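Local coordinates for protein MlnD (Bacillus methylotrophicus, PDB 5IL5) that probably dehydrates beta-hydroxyacyl intermediates carried by acyl carrier protein, as the dehydratase domain of a trans-AT polyketide synthase of macrolactin biosynthesis, at residues C191-G196 / I226-E231; N195-L200 / Y254-Q259; F177-S182 / V221-I226. All blocks are in the same frame, centred on the assembly; numbering follows the deposited sequence.

All three contacts fall in the C-terminal half of a double-hotdog dehydratase domain, around helix 215-229: contacts 1 and 3 use it, and contact 2 lies in the sheet packed against it. Contacts 1 and 2, centres about 7 Å apart, share Asn-195 and Gly-196 in the turn between strands 188-194 and 197-202. The centre of contact 3 lies about 11 Å from that of contact 1, with which it shares Ile-226, and about 14 Å from that of contact 2. Along the chain run segments 177-182, 191-196, 195-200, 221-226, 226-231 and 254-259. Contact 2 pairs two neighbouring strands, contact 1 sets the helix end against the sheet, and contact 3 ties the helix to strand 179-181.

Contact 1 of 3, residues C191-G196 / I226-E231; sequences CVSRNG and IYLAGE
The C-terminal end of the central hotdog helix, 215-229, leans against one end of the wrapping sheet, where strand 188-194 turns into strand 197-202. One sulfur-aromatic contact joins the pair. Cys-191 SG, anti to its backbone N (chi1 170°), sits over one face of the Tyr-227 ring, 4.2 Å from the centroid and 17° off the ring normal, displaced toward the CE2-CZ side. Tyr-227 CG is likewise anti to its own N, which swings the ring out from the helix toward the strand; Phe-170 packs on the same tyrosine, and Arg-173 hydrogen-bonds its hydroxyl.

The remaining contacts are van der Waals. Two residues along the strand from Cys-191, on the same side of it, Ser-193 brings CB to 3.8 Å from Tyr-227 CE2, and its OG lies near the ring plane at the edge. That hydroxyl also makes a weak hydrogen bond to the backbone O of Gln-197, inside the turn. Leu-228 holds CG beside its backbone N and spreads both methyls over the Gly-196 peptide, while its side chain also touches Val-198. Leu-228 CD2 lies 3.6 Å from Gly-196 C, and CD1 lies 3.3 Å from Gly-196 O.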
ATOM      1  N   CYS A 191     -13.537  13.560  38.678  1.00 46.85           N
ATOM      2  CA  CYS A 191     -12.774  14.757  38.337  1.00 46.97           C
ATOM      3  C   CYS A 191     -12.482  15.588  39.582  1.00 48.66           C
ATOM      4  O   CYS A 191     -13.366  15.783  40.421  1.00 49.81           O
ATOM      5  CB  CYS A 191     -13.561  15.580  37.308  1.00 46.59           C
ATOM      6  SG  CYS A 191     -12.962  17.238  36.949  1.00 47.19           S
ATOM      7  N   VAL A 192     -11.246  16.081  39.690  1.00 48.91           N
ATOM      8  CA  VAL A 192     -10.835  17.043  40.715  1.00 50.55           C
ATOM      9  C   VAL A 192     -10.260  18.270  40.023  1.00 50.64           C
ATOM     10  O   VAL A 192      -9.341  18.149  39.207  1.00 49.70           O
ATOM     11  CB  VAL A 192      -9.790  16.458  41.685  1.00 51.18           C
ATOM     12  CG1 VAL A 192      -9.420  17.488  42.758  1.00 53.02           C
ATOM     13  CG2 VAL A 192     -10.307  15.201  42.351  1.00 51.21           C
ATOM     14  N   SER A 193     -10.783  19.447  40.365  1.00 51.90           N
ATOM     15  CA  SER A 193     -10.421  20.691  39.692  1.00 52.20           C
ATOM     16  C   SER A 193     -10.103  21.761  40.725  1.00 54.16           C
ATOM     17  O   SER A 193     -10.934  22.054  41.589  1.00 55.33           O
ATOM     18  CB  SER A 193     -11.556  21.153  38.779  1.00 51.78           C
ATOM     19  OG  SER A 193     -11.189  22.310  38.053  1.00 52.11           O
ATOM     20  N   ARG A 194      -8.909  22.351  40.630  1.00 61.15           N
ATOM     21  CA  ARG A 194      -8.514  23.435  41.517  1.00 63.10           C
ATOM     22  C   ARG A 194      -7.560  24.389  40.812  1.00 63.43           C
ATOM     23  O   ARG A 194      -6.576  23.947  40.214  1.00 62.52           O
ATOM     24  CB  ARG A 194      -7.811  22.898  42.760  1.00 63.96           C
ATOM     25  CG  ARG A 194      -8.256  21.520  43.242  1.00 63.20           C
ATOM     26  CD  ARG A 194      -7.494  21.151  44.498  1.00 64.37           C
ATOM     27  NE  ARG A 194      -6.070  21.425  44.311  1.00 64.62           N
ATOM     28  CZ  ARG A 194      -5.131  21.249  45.231  1.00 65.73           C
ATOM     29  NH1 ARG A 194      -5.431  20.793  46.438  1.00 66.72           N
ATOM     30  NH2 ARG A 194      -3.873  21.533  44.930  1.00 65.97           N
ATOM     31  N   ASN A 195      -7.834  25.692  40.913  1.00 74.30           N
ATOM     32  CA  ASN A 195      -6.871  26.725  40.531  1.00 75.21           C
ATOM     33  C   ASN A 195      -6.519  26.672  39.048  1.00 73.78           C
ATOM     34  O   ASN A 195      -5.395  27.002  38.657  1.00 74.02           O
ATOM     35  CB  ASN A 195      -5.602  26.612  41.386  1.00 76.17           C
ATOM     36  CG  ASN A 195      -4.764  27.869  41.352  1.00 77.81           C
ATOM     37  OD1 ASN A 195      -5.274  28.985  41.532  1.00 79.24           O
ATOM     38  ND2 ASN A 195      -3.464  27.701  41.123  1.00 77.77           N
ATOM     39  N   GLY A 196      -7.474  26.272  38.215  1.00 59.45           N
ATOM     40  CA  GLY A 196      -7.204  26.114  36.799  1.00 58.03           C
ATOM     41  C   GLY A 196      -6.369  24.891  36.506  1.00 56.50           C
ATOM     42  O   GLY A 196      -5.607  24.874  35.533  1.00 55.76           O
ATOM     43  N   ILE A 226     -11.418  20.991  27.838  1.00 36.91           N
ATOM     44  CA  ILE A 226     -12.711  21.657  27.715  1.00 37.75           C
ATOM     45  C   ILE A 226     -13.243  22.031  29.088  1.00 38.75           C
ATOM     46  O   ILE A 226     -13.933  23.044  29.254  1.00 40.03           O
ATOM     47  CB  ILE A 226     -13.713  20.743  26.990  1.00 37.12           C
ATOM     48  CG1 ILE A 226     -13.251  20.368  25.591  1.00 36.33           C
ATOM     49  CG2 ILE A 226     -15.079  21.412  26.896  1.00 38.21           C
ATOM     50  CD1 ILE A 226     -13.974  19.155  25.101  1.00 35.71           C
ATOM     51  N   TYR A 227     -12.930  21.216  30.094  1.00 38.38           N
ATOM     52  CA  TYR A 227     -13.424  21.472  31.439  1.00 39.41           C
ATOM     53  C   TYR A 227     -12.753  22.698  32.043  1.00 40.71           C
ATOM     54  O   TYR A 227     -13.415  23.548  32.650  1.00 42.14           O
ATOM     55  CB  TYR A 227     -13.207  20.233  32.308  1.00 38.78           C
ATOM     56  CG  TYR A 227     -13.957  20.300  33.607  1.00 39.83           C
ATOM     57  CD1 TYR A 227     -15.255  19.817  33.704  1.00 39.97           C
ATOM     58  CD2 TYR A 227     -13.380  20.866  34.734  1.00 40.88           C
ATOM     59  CE1 TYR A 227     -15.953  19.889  34.887  1.00 41.07           C
ATOM     60  CE2 TYR A 227     -14.070  20.941  35.920  1.00 42.01           C
ATOM     61  CZ  TYR A 227     -15.354  20.454  35.993  1.00 42.07           C
ATOM     62  OH  TYR A 227     -16.041  20.529  37.180  1.00 43.32           O
ATOM     63  N   LEU A 228     -11.432  22.802  31.893  1.00 40.45           N
ATOM     64  CA  LEU A 228     -10.720  23.996  32.335  1.00 41.87           C
ATOM     65  C   LEU A 228     -11.106  25.208  31.505  1.00 42.81           C
ATOM     66  O   LEU A 228     -11.368  26.283  32.051  1.00 44.54           O
ATOM     67  CB  LEU A 228      -9.214  23.788  32.252  1.00 41.50           C
ATOM     68  CG  LEU A 228      -8.555  22.882  33.291  1.00 41.26           C
ATOM     69  CD1 LEU A 228      -7.050  23.040  33.143  1.00 41.46           C
ATOM     70  CD2 LEU A 228      -9.021  23.147  34.719  1.00 42.56           C
ATOM     71  N   ALA A 229     -11.170  25.047  30.182  1.00 41.89           N
ATOM     72  CA  ALA A 229     -11.429  26.186  29.310  1.00 42.88           C
ATOM     73  C   ALA A 229     -12.883  26.641  29.403  1.00 43.89           C
ATOM     74  O   ALA A 229     -13.163  27.847  29.414  1.00 45.62           O
ATOM     75  CB  ALA A 229     -11.069  25.808  27.873  1.00 41.70           C
ATOM     76  N   GLY A 230     -13.816  25.702  29.480  1.00 43.05           N
ATOM     77  CA  GLY A 230     -15.222  26.060  29.619  1.00 44.14           C
ATOM     78  C   GLY A 230     -15.733  26.835  28.416  1.00 44.88           C
ATOM     79  O   GLY A 230     -15.583  26.401  27.269  1.00 43.83           O
ATOM     80  N   GLU A 231     -16.359  27.992  28.667  1.00 55.88           N
ATOM     81  CA  GLU A 231     -16.822  28.819  27.555  1.00 59.37           C
ATOM     82  C   GLU A 231     -15.660  29.207  26.659  1.00 61.03           C
ATOM     83  O   GLU A 231     -15.837  29.376  25.447  1.00 61.24           O
ATOM     84  CB  GLU A 231     -17.577  30.060  28.031  1.00 61.56           C
ATOM     85  CG  GLU A 231     -18.711  29.757  29.000  1.00 62.32           C
ATOM     86  CD  GLU A 231     -19.610  30.958  29.256  1.00 64.93           C
ATOM     87  OE1 GLU A 231     -19.576  31.501  30.379  1.00 66.01           O
ATOM     88  OE2 GLU A 231     -20.353  31.353  28.323  1.00 66.27           O
TER

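Contact 2 of 3, residues N195-L200 / Y254-Q259; sequences NGQVLL and YVYAEQ
Val-198 and Ala-257 stand side by side on the face that packs on helix 215-229, with Val-198 CG1 3.8 Å from Ala-257 CB. The valine reaches across because CG1 lies between its own backbone N and carbonyl carbon (chi1 66°). Leu-200 and Val-255 form the next pair on this face, less closely, at 4.2 Å between Leu-200 CB and Val-255 CB; Ala-224 of helix 215-229 packs against both Val-198 and Leu-200. Leu-199 projects from the opposite face, where its CD1 lies between the CB atoms of two tyrosines, 3.7 Å from Tyr-254 CB and 3.9 Å from Tyr-256 CB. Leu-199 CD1 also meets the Tyr-256 ring at its edge, and Phe-157 packs against the leucine from outside the pair.

The two strands run antiparallel (172°) and lie side by side in the sheet that wraps the hotdog helix, and the face carrying Val-198, Leu-200, Val-255 and Ala-257 is turned to that helix. Paired N-H...O=C bonds join Val-198 with Ala-257 and Leu-200 with Val-255. The straightest is Leu-200 N to Val-255 O, 2.7 Å with 173° at the hydrogen, and all four donors lie in the carbonyl planes of their acceptors.

Toward the turn the Leu-199 face becomes polar. Tyr-256 OH donates to Glu-258 OE1 at 2.7 Å, arriving from above the carboxylate plane. Gln-197 extends alongside both residues in the same direction, its CD 3.4 Å from Tyr-256 OH. Gln-197 NE2 stays 3.8 Å from Glu-258 OE1, a polar neighbour but no hydrogen bond.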
ATOM      1  N   ASN A 195      -7.834  25.692  40.913  1.00 74.30           N
ATOM      2  CA  ASN A 195      -6.871  26.725  40.531  1.00 75.21           C
ATOM      3  C   ASN A 195      -6.519  26.672  39.048  1.00 73.78           C
ATOM      4  O   ASN A 195      -5.395  27.002  38.657  1.00 74.02           O
ATOM      5  CB  ASN A 195      -5.602  26.612  41.386  1.00 76.17           C
ATOM      6  CG  ASN A 195      -4.764  27.869  41.352  1.00 77.81           C
ATOM      7  OD1 ASN A 195      -5.274  28.985  41.532  1.00 79.24           O
ATOM      8  ND2 ASN A 195      -3.464  27.701  41.123  1.00 77.77           N
ATOM      9  N   GLY A 196      -7.474  26.272  38.215  1.00 59.45           N
ATOM     10  CA  GLY A 196      -7.204  26.114  36.799  1.00 58.03           C
ATOM     11  C   GLY A 196      -6.369  24.891  36.506  1.00 56.50           C
ATOM     12  O   GLY A 196      -5.607  24.874  35.533  1.00 55.76           O
ATOM     13  N   GLN A 197      -6.495  23.866  37.340  1.00 53.15           N
ATOM     14  CA  GLN A 197      -5.854  22.579  37.148  1.00 51.77           C
ATOM     15  C   GLN A 197      -6.910  21.504  37.357  1.00 50.79           C
ATOM     16  O   GLN A 197      -7.853  21.695  38.127  1.00 51.61           O
ATOM     17  CB  GLN A 197      -4.692  22.397  38.135  1.00 52.77           C
ATOM     18  CG  GLN A 197      -3.692  23.556  38.151  1.00 54.19           C
ATOM     19  CD  GLN A 197      -2.679  23.431  39.279  1.00 55.49           C
ATOM     20  OE1 GLN A 197      -2.935  22.776  40.296  1.00 55.78           O
ATOM     21  NE2 GLN A 197      -1.516  24.054  39.099  1.00 56.37           N
ATOM     22  N   VAL A 198      -6.777  20.387  36.647  1.00 49.14           N
ATOM     23  CA  VAL A 198      -7.766  19.315  36.721  1.00 48.22           C
ATOM     24  C   VAL A 198      -7.042  17.979  36.641  1.00 47.15           C
ATOM     25  O   VAL A 198      -6.144  17.804  35.811  1.00 46.33           O
ATOM     26  CB  VAL A 198      -8.829  19.427  35.606  1.00 47.24           C
ATOM     27  CG1 VAL A 198      -8.214  19.211  34.233  1.00 45.84           C
ATOM     28  CG2 VAL A 198      -9.973  18.450  35.847  1.00 46.70           C
ATOM     29  N   LEU A 199      -7.412  17.049  37.517  1.00 47.30           N
ATOM     30  CA  LEU A 199      -6.938  15.672  37.456  1.00 46.37           C
ATOM     31  C   LEU A 199      -8.142  14.768  37.250  1.00 45.54           C
ATOM     32  O   LEU A 199      -9.035  14.720  38.102  1.00 46.36           O
ATOM     33  CB  LEU A 199      -6.175  15.287  38.726  1.00 47.52           C
ATOM     34  CG  LEU A 199      -5.528  13.896  38.749  1.00 46.85           C
ATOM     35  CD1 LEU A 199      -4.461  13.752  37.667  1.00 45.83           C
ATOM     36  CD2 LEU A 199      -4.935  13.598  40.116  1.00 48.29           C
ATOM     37  N   LEU A 200      -8.159  14.047  36.131  1.00 44.02           N
ATOM     38  CA  LEU A 200      -9.221  13.098  35.835  1.00 43.23           C
ATOM     39  C   LEU A 200      -8.780  11.679  36.158  1.00 42.87           C
ATOM     40  O   LEU A 200      -7.647  11.286  35.872  1.00 42.43           O
ATOM     41  CB  LEU A 200      -9.632  13.169  34.365  1.00 41.89           C
ATOM     42  CG  LEU A 200     -10.110  14.515  33.829  1.00 42.18           C
ATOM     43  CD1 LEU A 200     -10.540  14.367  32.385  1.00 40.86           C
ATOM     44  CD2 LEU A 200     -11.254  15.049  34.667  1.00 43.39           C
ATOM     45  N   TYR A 254      -4.665   8.377  34.883  1.00 25.71           N
ATOM     46  CA  TYR A 254      -5.026   9.759  35.165  1.00 24.41           C
ATOM     47  C   TYR A 254      -4.749  10.647  33.962  1.00 24.15           C
ATOM     48  O   TYR A 254      -3.902  10.343  33.119  1.00 24.95           O
ATOM     49  CB  TYR A 254      -4.256  10.311  36.366  1.00 24.29           C
ATOM     50  CG  TYR A 254      -4.550   9.635  37.679  1.00 24.63           C
ATOM     51  CD1 TYR A 254      -5.656  10.003  38.436  1.00 24.00           C
ATOM     52  CD2 TYR A 254      -3.722   8.638  38.169  1.00 25.83           C
ATOM     53  CE1 TYR A 254      -5.923   9.399  39.634  1.00 24.52           C
ATOM     54  CE2 TYR A 254      -3.990   8.025  39.367  1.00 26.37           C
ATOM     55  CZ  TYR A 254      -5.092   8.409  40.096  1.00 25.69           C
ATOM     56  OH  TYR A 254      -5.359   7.799  41.296  1.00 26.44           O
ATOM     57  N   VAL A 255      -5.467  11.768  33.913  1.00 23.27           N
ATOM     58  CA  VAL A 255      -5.207  12.845  32.966  1.00 23.15           C
ATOM     59  C   VAL A 255      -5.116  14.157  33.743  1.00 22.68           C
ATOM     60  O   VAL A 255      -6.054  14.527  34.459  1.00 22.18           O
ATOM     61  CB  VAL A 255      -6.299  12.913  31.881  1.00 23.10           C
ATOM     62  CG1 VAL A 255      -6.171  14.177  31.038  1.00 23.11           C
ATOM     63  CG2 VAL A 255      -6.255  11.661  30.996  1.00 24.02           C
ATOM     64  N   TYR A 256      -3.994  14.861  33.600  1.00 25.24           N
ATOM     65  CA  TYR A 256      -3.745  16.125  34.292  1.00 25.29           C
ATOM     66  C   TYR A 256      -3.558  17.247  33.277  1.00 25.72           C
ATOM     67  O   TYR A 256      -2.816  17.084  32.306  1.00 26.33           O
ATOM     68  CB  TYR A 256      -2.503  16.021  35.183  1.00 25.97           C
ATOM     69  CG  TYR A 256      -2.105  17.323  35.838  1.00 26.51           C
ATOM     70  CD1 TYR A 256      -2.785  17.804  36.951  1.00 26.31           C
ATOM     71  CD2 TYR A 256      -1.053  18.075  35.345  1.00 27.54           C
ATOM     72  CE1 TYR A 256      -2.423  18.992  37.551  1.00 27.18           C
ATOM     73  CE2 TYR A 256      -0.685  19.270  35.937  1.00 28.43           C
ATOM     74  CZ  TYR A 256      -1.374  19.724  37.042  1.00 28.28           C
ATOM     75  OH  TYR A 256      -1.018  20.914  37.639  1.00 29.53           O
ATOM     76  N   ALA A 257      -4.212  18.389  33.510  1.00 23.59           N
ATOM     77  CA  ALA A 257      -4.161  19.518  32.584  1.00 24.27           C
ATOM     78  C   ALA A 257      -4.038  20.832  33.350  1.00 25.02           C
ATOM     79  O   ALA A 257      -4.553  20.956  34.462  1.00 24.77           O
ATOM     80  CB  ALA A 257      -5.413  19.536  31.693  1.00 23.93           C
ATOM     81  N   GLU A 258      -3.364  21.822  32.747  1.00 33.56           N
ATOM     82  CA  GLU A 258      -3.175  23.097  33.435  1.00 34.75           C
ATOM     83  C   GLU A 258      -2.933  24.251  32.464  1.00 36.22           C
ATOM     84  O   GLU A 258      -2.694  24.063  31.270  1.00 36.38           O
ATOM     85  CB  GLU A 258      -2.008  23.026  34.425  1.00 35.44           C
ATOM     86  CG  GLU A 258      -0.699  22.559  33.824  1.00 36.03           C
ATOM     87  CD  GLU A 258       0.457  22.753  34.786  1.00 37.28           C
ATOM     88  OE1 GLU A 258       0.220  22.670  36.016  1.00 37.09           O
ATOM     89  OE2 GLU A 258       1.593  23.000  34.317  1.00 38.66           O
ATOM     90  N   GLN A 259      -3.005  25.458  33.038  1.00 48.25           N
ATOM     91  CA  GLN A 259      -2.720  26.775  32.443  1.00 50.29           C
ATOM     92  C   GLN A 259      -3.951  27.330  31.742  1.00 50.44           C
ATOM     93  O   GLN A 259      -4.450  28.401  32.108  1.00 51.82           O
ATOM     94  CB  GLN A 259      -1.538  26.760  31.466  1.00 51.24           C
ATOM     95  CG  GLN A 259      -0.266  27.337  32.084  1.00 53.08           C
ATOM     96  CD  GLN A 259       0.779  27.705  31.056  1.00 54.78           C
ATOM     97  OE1 GLN A 259       0.778  27.207  29.911  1.00 54.28           O
ATOM     98  NE2 GLN A 259       1.695  28.588  31.461  1.00 57.11           N
TER

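Contact 3 of 3, residues F177-S182 / V221-I226; sequences FGYSCS and VYQAVI
Ile-226 lays its CD1 methyl over one face of the Tyr-179 ring, a CH-pi contact 3.9 Å from the centroid and 25° off the normal, offset toward the CD2 rim. The same ring meets a second aromatic, Tyr-222: Tyr-179 CE2 lies 4.2 Å from Tyr-222 CD2, at the edge of the Tyr-222 ring. Ile-226 also turns CG1 over a face of Tyr-222, one helical turn earlier, and so touches both rings. These groups pack between the central helix of the C-terminal hotdog, 215-229, and the short strand 179-181. That strand pairs with strand 59-61 of the N-terminal hotdog half, so the contact lies at one of the places where the two halves meet.

Tyr-179 CG is anti to the backbone N, which drops the ring from the strand onto the helix. There it crosses the extended Gln-223 side chain at about a right angle, and Gln-223 CG comes to 3.7 Å from Tyr-179 CE1. Gln-223 NE2 donates to Tyr-179 OH at 3.0 Å, nearly straight (163°) and close to its own amide plane. The amide is gripped further by Tyr-171 OH at OE1 and by Leu-185 O at NE2, which should fix its rotation. Tyr-179 OH has a second partner in Glu-219, whose carboxylate would probably polarise the hydroxyl.

Just before the strand, Gly-178 ends helix 167-176 in a Schellman motif with positive phi. Phe-177, at that helix end, reaches the last turn of helix 215-229 loosely, its CD2 4.0 Å from Ile-226 O.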
ATOM      1  N   PHE A 177     -21.279  22.967  28.388  1.00 48.74           N
ATOM      2  CA  PHE A 177     -20.314  23.749  27.629  1.00 48.55           C
ATOM      3  C   PHE A 177     -20.422  23.515  26.126  1.00 47.50           C
ATOM      4  O   PHE A 177     -19.742  24.198  25.353  1.00 47.45           O
ATOM      5  CB  PHE A 177     -18.889  23.422  28.099  1.00 47.73           C
ATOM      6  CG  PHE A 177     -18.605  23.823  29.525  1.00 48.92           C
ATOM      7  CD1 PHE A 177     -19.183  24.955  30.073  1.00 50.79           C
ATOM      8  CD2 PHE A 177     -17.759  23.061  30.314  1.00 48.27           C
ATOM      9  CE1 PHE A 177     -18.925  25.322  31.379  1.00 51.95           C
ATOM     10  CE2 PHE A 177     -17.496  23.424  31.623  1.00 49.45           C
ATOM     11  CZ  PHE A 177     -18.081  24.557  32.155  1.00 51.27           C
ATOM     12  N   GLY A 178     -21.261  22.579  25.699  1.00 46.77           N
ATOM     13  CA  GLY A 178     -21.469  22.312  24.294  1.00 45.89           C
ATOM     14  C   GLY A 178     -20.705  21.134  23.738  1.00 43.94           C
ATOM     15  O   GLY A 178     -20.460  21.102  22.528  1.00 43.16           O
ATOM     16  N   TYR A 179     -20.329  20.166  24.573  1.00 43.23           N
ATOM     17  CA  TYR A 179     -19.607  18.981  24.132  1.00 41.50           C
ATOM     18  C   TYR A 179     -20.322  17.743  24.640  1.00 41.16           C
ATOM     19  O   TYR A 179     -20.613  17.637  25.835  1.00 41.95           O
ATOM     20  CB  TYR A 179     -18.162  18.986  24.643  1.00 41.02           C
ATOM     21  CG  TYR A 179     -17.427  17.671  24.471  1.00 39.46           C
ATOM     22  CD1 TYR A 179     -17.530  16.662  25.421  1.00 39.28           C
ATOM     23  CD2 TYR A 179     -16.613  17.448  23.370  1.00 38.28           C
ATOM     24  CE1 TYR A 179     -16.855  15.467  25.270  1.00 38.01           C
ATOM     25  CE2 TYR A 179     -15.933  16.257  23.215  1.00 36.97           C
ATOM     26  CZ  TYR A 179     -16.059  15.270  24.168  1.00 36.85           C
ATOM     27  OH  TYR A 179     -15.384  14.081  24.023  1.00 35.69           O
ATOM     28  N   SER A 180     -20.603  16.812  23.736  1.00 40.09           N
ATOM     29  CA  SER A 180     -21.082  15.495  24.120  1.00 39.65           C
ATOM     30  C   SER A 180     -20.383  14.470  23.242  1.00 38.01           C
ATOM     31  O   SER A 180     -19.766  14.804  22.228  1.00 37.29           O
ATOM     32  CB  SER A 180     -22.604  15.368  23.996  1.00 40.53           C
ATOM     33  OG  SER A 180     -23.030  15.537  22.658  1.00 40.23           O
ATOM     34  N   CYS A 181     -20.487  13.208  23.641  1.00 37.52           N
ATOM     35  CA  CYS A 181     -19.725  12.159  22.988  1.00 36.07           C
ATOM     36  C   CYS A 181     -20.401  10.820  23.232  1.00 35.95           C
ATOM     37  O   CYS A 181     -21.210  10.663  24.149  1.00 36.97           O
ATOM     38  CB  CYS A 181     -18.278  12.134  23.491  1.00 35.53           C
ATOM     39  SG  CYS A 181     -18.096  11.676  25.228  1.00 36.29           S
ATOM     40  N   SER A 182     -20.061   9.861  22.373  1.00 34.78           N
ATOM     41  CA  SER A 182     -20.521   8.486  22.513  1.00 34.61           C
ATOM     42  C   SER A 182     -19.956   7.849  23.779  1.00 34.83           C
ATOM     43  O   SER A 182     -18.862   8.188  24.239  1.00 34.58           O
ATOM     44  CB  SER A 182     -20.111   7.685  21.279  1.00 33.33           C
ATOM     45  OG  SER A 182     -18.704   7.667  21.127  1.00 32.37           O
ATOM     46  N   VAL A 221      -8.049  13.486  27.351  1.00 32.94           N
ATOM     47  CA  VAL A 221      -7.150  14.633  27.280  1.00 33.20           C
ATOM     48  C   VAL A 221      -7.908  15.863  26.809  1.00 33.36           C
ATOM     49  O   VAL A 221      -7.838  16.932  27.424  1.00 33.97           O
ATOM     50  CB  VAL A 221      -5.956  14.310  26.361  1.00 33.03           C
ATOM     51  CG1 VAL A 221      -5.205  15.583  25.938  1.00 33.37           C
ATOM     52  CG2 VAL A 221      -5.036  13.293  27.043  1.00 33.26           C
ATOM     53  N   TYR A 222      -8.651  15.726  25.714  1.00 33.05           N
ATOM     54  CA  TYR A 222      -9.420  16.849  25.198  1.00 33.40           C
ATOM     55  C   TYR A 222     -10.505  17.260  26.184  1.00 33.91           C
ATOM     56  O   TYR A 222     -10.731  18.455  26.404  1.00 34.62           O
ATOM     57  CB  TYR A 222     -10.008  16.488  23.831  1.00 33.13           C
ATOM     58  CG  TYR A 222     -10.641  17.654  23.111  1.00 33.66           C
ATOM     59  CD1 TYR A 222      -9.872  18.732  22.718  1.00 34.04           C
ATOM     60  CD2 TYR A 222     -11.982  17.646  22.752  1.00 33.98           C
ATOM     61  CE1 TYR A 222     -10.418  19.799  22.051  1.00 34.73           C
ATOM     62  CE2 TYR A 222     -12.537  18.710  22.065  1.00 34.68           C
ATOM     63  CZ  TYR A 222     -11.750  19.780  21.719  1.00 35.05           C
ATOM     64  OH  TYR A 222     -12.318  20.828  21.036  1.00 35.95           O
ATOM     65  N   GLN A 223     -11.173  16.284  26.803  1.00 33.77           N
ATOM     66  CA  GLN A 223     -12.236  16.597  27.753  1.00 34.38           C
ATOM     67  C   GLN A 223     -11.707  17.415  28.928  1.00 35.03           C
ATOM     68  O   GLN A 223     -12.349  18.379  29.361  1.00 35.87           O
ATOM     69  CB  GLN A 223     -12.895  15.304  28.238  1.00 34.22           C
ATOM     70  CG  GLN A 223     -13.856  14.687  27.230  1.00 34.10           C
ATOM     71  CD  GLN A 223     -14.202  13.242  27.536  1.00 34.01           C
ATOM     72  OE1 GLN A 223     -14.060  12.789  28.664  1.00 34.17           O
ATOM     73  NE2 GLN A 223     -14.651  12.512  26.526  1.00 33.93           N
ATOM     74  N   ALA A 224     -10.541  17.040  29.463  1.00 34.86           N
ATOM     75  CA  ALA A 224      -9.934  17.802  30.551  1.00 35.68           C
ATOM     76  C   ALA A 224      -9.744  19.264  30.165  1.00 36.38           C
ATOM     77  O   ALA A 224     -10.012  20.169  30.964  1.00 37.44           O
ATOM     78  CB  ALA A 224      -8.596  17.175  30.942  1.00 35.52           C
ATOM     79  N   VAL A 225      -9.277  19.513  28.940  1.00 35.97           N
ATOM     80  CA  VAL A 225      -9.063  20.878  28.476  1.00 36.77           C
ATOM     81  C   VAL A 225     -10.383  21.630  28.384  1.00 37.47           C
ATOM     82  O   VAL A 225     -10.482  22.793  28.799  1.00 38.71           O
ATOM     83  CB  VAL A 225      -8.323  20.857  27.128  1.00 36.23           C
ATOM     84  CG1 VAL A 225      -8.108  22.268  26.601  1.00 37.22           C
ATOM     85  CG2 VAL A 225      -6.993  20.130  27.279  1.00 35.80           C
ATOM     86  N   ILE A 226     -11.418  20.991  27.838  1.00 36.91           N
ATOM     87  CA  ILE A 226     -12.711  21.657  27.715  1.00 37.75           C
ATOM     88  C   ILE A 226     -13.243  22.031  29.088  1.00 38.75           C
ATOM     89  O   ILE A 226     -13.933  23.044  29.254  1.00 40.03           O
ATOM     90  CB  ILE A 226     -13.713  20.743  26.990  1.00 37.12           C
ATOM     91  CG1 ILE A 226     -13.251  20.368  25.591  1.00 36.33           C
ATOM     92  CG2 ILE A 226     -15.079  21.412  26.896  1.00 38.21           C
ATOM     93  CD1 ILE A 226     -13.974  19.155  25.101  1.00 35.71           C
TER